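PDB 1TA9: glycerol dehydrogenase from Schizosaccharomyces pombe, which oxidises glycerol to dihydroxyacetone with NAD+ as the electron acceptor, probably using a catalytic zinc ion, and serves in the assimilation of glycerol. Local coordinates for residues G231-T236 and R265-T270. Residues are numbered along the deposited sequence; the frame is centred on the assembly and turned at random.
Sequences GDALST and RACKDT. With K (potassium ion), chain J; ZN (zinc ion), chain I.
Cys267 meets Ala233 where helix 258-284 packs on the metal-binding helix 223-245, a buried helix-helix contact in the all-helical part of this iron-containing alcohol dehydrogenase. Its thiol does the touching: SG lies 3.5 Å from Ala233 O and 3.8 Å from Ala233 CB, and CB of Thr236, one turn further along, borders the same sulfur more loosely. With SG anti to the backbone N (chi1 -176°), the thiol reaches across to the other helix; the small Ala233 side chain is consistent with the close approach of the two backbones, whose nearest CA atoms, those of Ala233 and Cys267, are 7.0 Å apart. Met301 of helix 289-307 also packs on Cys267.

The same turn of helix 223-245 carries metal ligands. Asp232 OD2 binds the zinc ion at 2.2 Å, with Asp232 OD1 at a longer 2.6 Å and His315 and His333 as further protein ligands; OD2 also makes a longer approach to the potassium ion. That ion is held by Asp232 O at 2.8 Å and by the hydroxyls of Ser235 and Thr236, with a water and Asp182 among its other ligands. One helical turn thus gives both a carbonyl and side-chain oxygens to the potassium, beside the probably catalytic zinc. Thr236 OG1, placed beside its own backbone N (chi1 -60°), is also hydrogen-bonded to Ser302 OG and sits 3.0 Å from the potassium ion.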
ATOM      1  N   GLY B 231      -6.618 -31.906   5.300  1.00 10.42           N
ATOM      2  CA  GLY B 231      -6.881 -31.579   6.689  1.00 11.00           C
ATOM      3  C   GLY B 231      -5.638 -31.779   7.532  1.00 11.24           C
ATOM      4  O   GLY B 231      -5.332 -30.979   8.420  1.00 11.29           O
ATOM      5  N   ASP B 232      -4.910 -32.853   7.252  1.00 11.34           N
ATOM      6  CA  ASP B 232      -3.693 -33.140   7.992  1.00 11.98           C
ATOM      7  C   ASP B 232      -2.633 -32.104   7.606  1.00 11.97           C
ATOM      8  O   ASP B 232      -1.932 -31.572   8.463  1.00 12.26           O
ATOM      9  CB  ASP B 232      -3.192 -34.550   7.660  1.00 12.42           C
ATOM     10  CG  ASP B 232      -2.264 -35.104   8.726  1.00 13.41           C
ATOM     11  OD1 ASP B 232      -1.568 -36.107   8.462  1.00 13.40           O
ATOM     12  OD2 ASP B 232      -2.244 -34.537   9.836  1.00 13.76           O
ATOM     13  N   ALA B 233      -2.534 -31.807   6.314  1.00 11.70           N
ATOM     14  CA  ALA B 233      -1.546 -30.843   5.835  1.00 11.92           C
ATOM     15  C   ALA B 233      -1.787 -29.434   6.396  1.00 12.11           C
ATOM     16  O   ALA B 233      -0.838 -28.686   6.652  1.00 12.20           O
ATOM     17  CB  ALA B 233      -1.546 -30.816   4.305  1.00 11.61           C
ATOM     18  N   LEU B 234      -3.051 -29.074   6.590  1.00 12.04           N
ATOM     19  CA  LEU B 234      -3.382 -27.758   7.134  1.00 12.48           C
ATOM     20  C   LEU B 234      -2.844 -27.515   8.544  1.00 12.44           C
ATOM     21  O   LEU B 234      -2.558 -26.376   8.911  1.00 12.64           O
ATOM     22  CB  LEU B 234      -4.900 -27.547   7.140  1.00 12.75           C
ATOM     23  CG  LEU B 234      -5.528 -27.102   5.818  1.00 13.28           C
ATOM     24  CD1 LEU B 234      -7.048 -27.137   5.940  1.00 13.20           C
ATOM     25  CD2 LEU B 234      -5.043 -25.702   5.469  1.00 13.52           C
ATOM     26  N   SER B 235      -2.704 -28.566   9.341  1.00 12.27           N
ATOM     27  CA  SER B 235      -2.210 -28.381  10.700  1.00 12.35           C
ATOM     28  C   SER B 235      -0.693 -28.207  10.775  1.00 12.22           C
ATOM     29  O   SER B 235      -0.174 -27.672  11.755  1.00 11.78           O
ATOM     30  CB  SER B 235      -2.626 -29.555  11.587  1.00 12.59           C
ATOM     31  OG  SER B 235      -1.900 -30.724  11.271  1.00 13.90           O
ATOM     32  N   THR B 236       0.012 -28.642   9.736  1.00 12.05           N
ATOM     33  CA  THR B 236       1.466 -28.552   9.715  1.00 12.02           C
ATOM     34  C   THR B 236       2.025 -27.164  10.016  1.00 11.90           C
ATOM     35  O   THR B 236       2.824 -27.008  10.941  1.00 11.84           O
ATOM     36  CB  THR B 236       2.038 -29.018   8.362  1.00 12.19           C
ATOM     37  OG1 THR B 236       1.660 -30.379   8.131  1.00 12.93           O
ATOM     38  CG2 THR B 236       3.558 -28.917   8.362  1.00 12.59           C
ATOM     39  N   ARG B 265       5.951 -23.668   5.299  1.00 11.37           N
ATOM     40  CA  ARG B 265       5.334 -22.532   4.621  1.00 11.84           C
ATOM     41  C   ARG B 265       4.932 -22.953   3.206  1.00 11.36           C
ATOM     42  O   ARG B 265       3.875 -22.563   2.710  1.00 11.13           O
ATOM     43  CB  ARG B 265       6.309 -21.353   4.549  1.00 13.00           C
ATOM     44  CG  ARG B 265       5.723 -20.119   3.875  1.00 14.95           C
ATOM     45  CD  ARG B 265       4.740 -19.399   4.783  1.00 16.47           C
ATOM     46  NE  ARG B 265       3.786 -18.591   4.029  1.00 18.30           N
ATOM     47  CZ  ARG B 265       2.925 -17.741   4.581  1.00 18.91           C
ATOM     48  NH1 ARG B 265       2.903 -17.576   5.901  1.00 19.49           N
ATOM     49  NH2 ARG B 265       2.069 -17.073   3.817  1.00 19.59           N
ATOM     50  N   ALA B 266       5.786 -23.745   2.563  1.00 10.87           N
ATOM     51  CA  ALA B 266       5.514 -24.234   1.217  1.00 10.90           C
ATOM     52  C   ALA B 266       4.202 -25.006   1.236  1.00 11.01           C
ATOM     53  O   ALA B 266       3.382 -24.898   0.320  1.00 11.07           O
ATOM     54  CB  ALA B 266       6.656 -25.135   0.741  1.00 10.77           C
ATOM     55  N   CYS B 267       4.008 -25.785   2.293  1.00 10.99           N
ATOM     56  CA  CYS B 267       2.789 -26.569   2.453  1.00 11.29           C
ATOM     57  C   CYS B 267       1.577 -25.627   2.515  1.00 11.04           C
ATOM     58  O   CYS B 267       0.635 -25.756   1.733  1.00 10.88           O
ATOM     59  CB  CYS B 267       2.877 -27.391   3.739  1.00 11.60           C
ATOM     60  SG  CYS B 267       1.486 -28.502   4.014  1.00 12.92           S
ATOM     61  N   LYS B 268       1.614 -24.685   3.451  1.00 10.74           N
ATOM     62  CA  LYS B 268       0.530 -23.715   3.627  1.00 10.81           C
ATOM     63  C   LYS B 268       0.199 -22.986   2.322  1.00 10.42           C
ATOM     64  O   LYS B 268      -0.962 -22.908   1.912  1.00  9.94           O
ATOM     65  CB  LYS B 268       0.925 -22.689   4.693  1.00 11.48           C
ATOM     66  CG  LYS B 268      -0.086 -21.567   4.920  1.00 12.55           C
ATOM     67  CD  LYS B 268       0.461 -20.556   5.923  1.00 13.33           C
ATOM     68  CE  LYS B 268      -0.573 -19.515   6.326  1.00 13.98           C
ATOM     69  NZ  LYS B 268      -0.966 -18.644   5.191  1.00 14.94           N
ATOM     70  N   ASP B 269       1.228 -22.452   1.672  1.00 10.03           N
ATOM     71  CA  ASP B 269       1.052 -21.711   0.426  1.00  9.98           C
ATOM     72  C   ASP B 269       0.463 -22.540  -0.705  1.00  9.72           C
ATOM     73  O   ASP B 269      -0.385 -22.063  -1.463  1.00  9.87           O
ATOM     74  CB  ASP B 269       2.386 -21.133  -0.040  1.00 10.23           C
ATOM     75  CG  ASP B 269       2.858 -19.974   0.819  1.00 10.99           C
ATOM     76  OD1 ASP B 269       3.952 -19.443   0.532  1.00 11.06           O
ATOM     77  OD2 ASP B 269       2.144 -19.597   1.774  1.00 11.10           O
ATOM     78  N   THR B 270       0.927 -23.778  -0.831  1.00  9.28           N
ATOM     79  CA  THR B 270       0.446 -24.663  -1.891  1.00  9.04           C
ATOM     80  C   THR B 270      -1.027 -25.016  -1.700  1.00  9.01           C
ATOM     81  O   THR B 270      -1.803 -25.051  -2.664  1.00  8.77           O
ATOM     82  CB  THR B 270       1.292 -25.948  -1.942  1.00  8.84           C
ATOM     83  OG1 THR B 270       2.657 -25.592  -2.196  1.00  8.95           O
ATOM     84  CG2 THR B 270       0.805 -26.880  -3.049  1.00  8.84           C
TER
HETATM   85  K     K J1504       0.329 -32.494   9.867  1.00 17.21           K
HETATM   86 ZN    ZN I1501      -1.315 -36.128  11.082  1.00 34.17          ZN
HETATM   87  O   HOH W   1       1.318 -31.110  11.807  1.00 15.02           O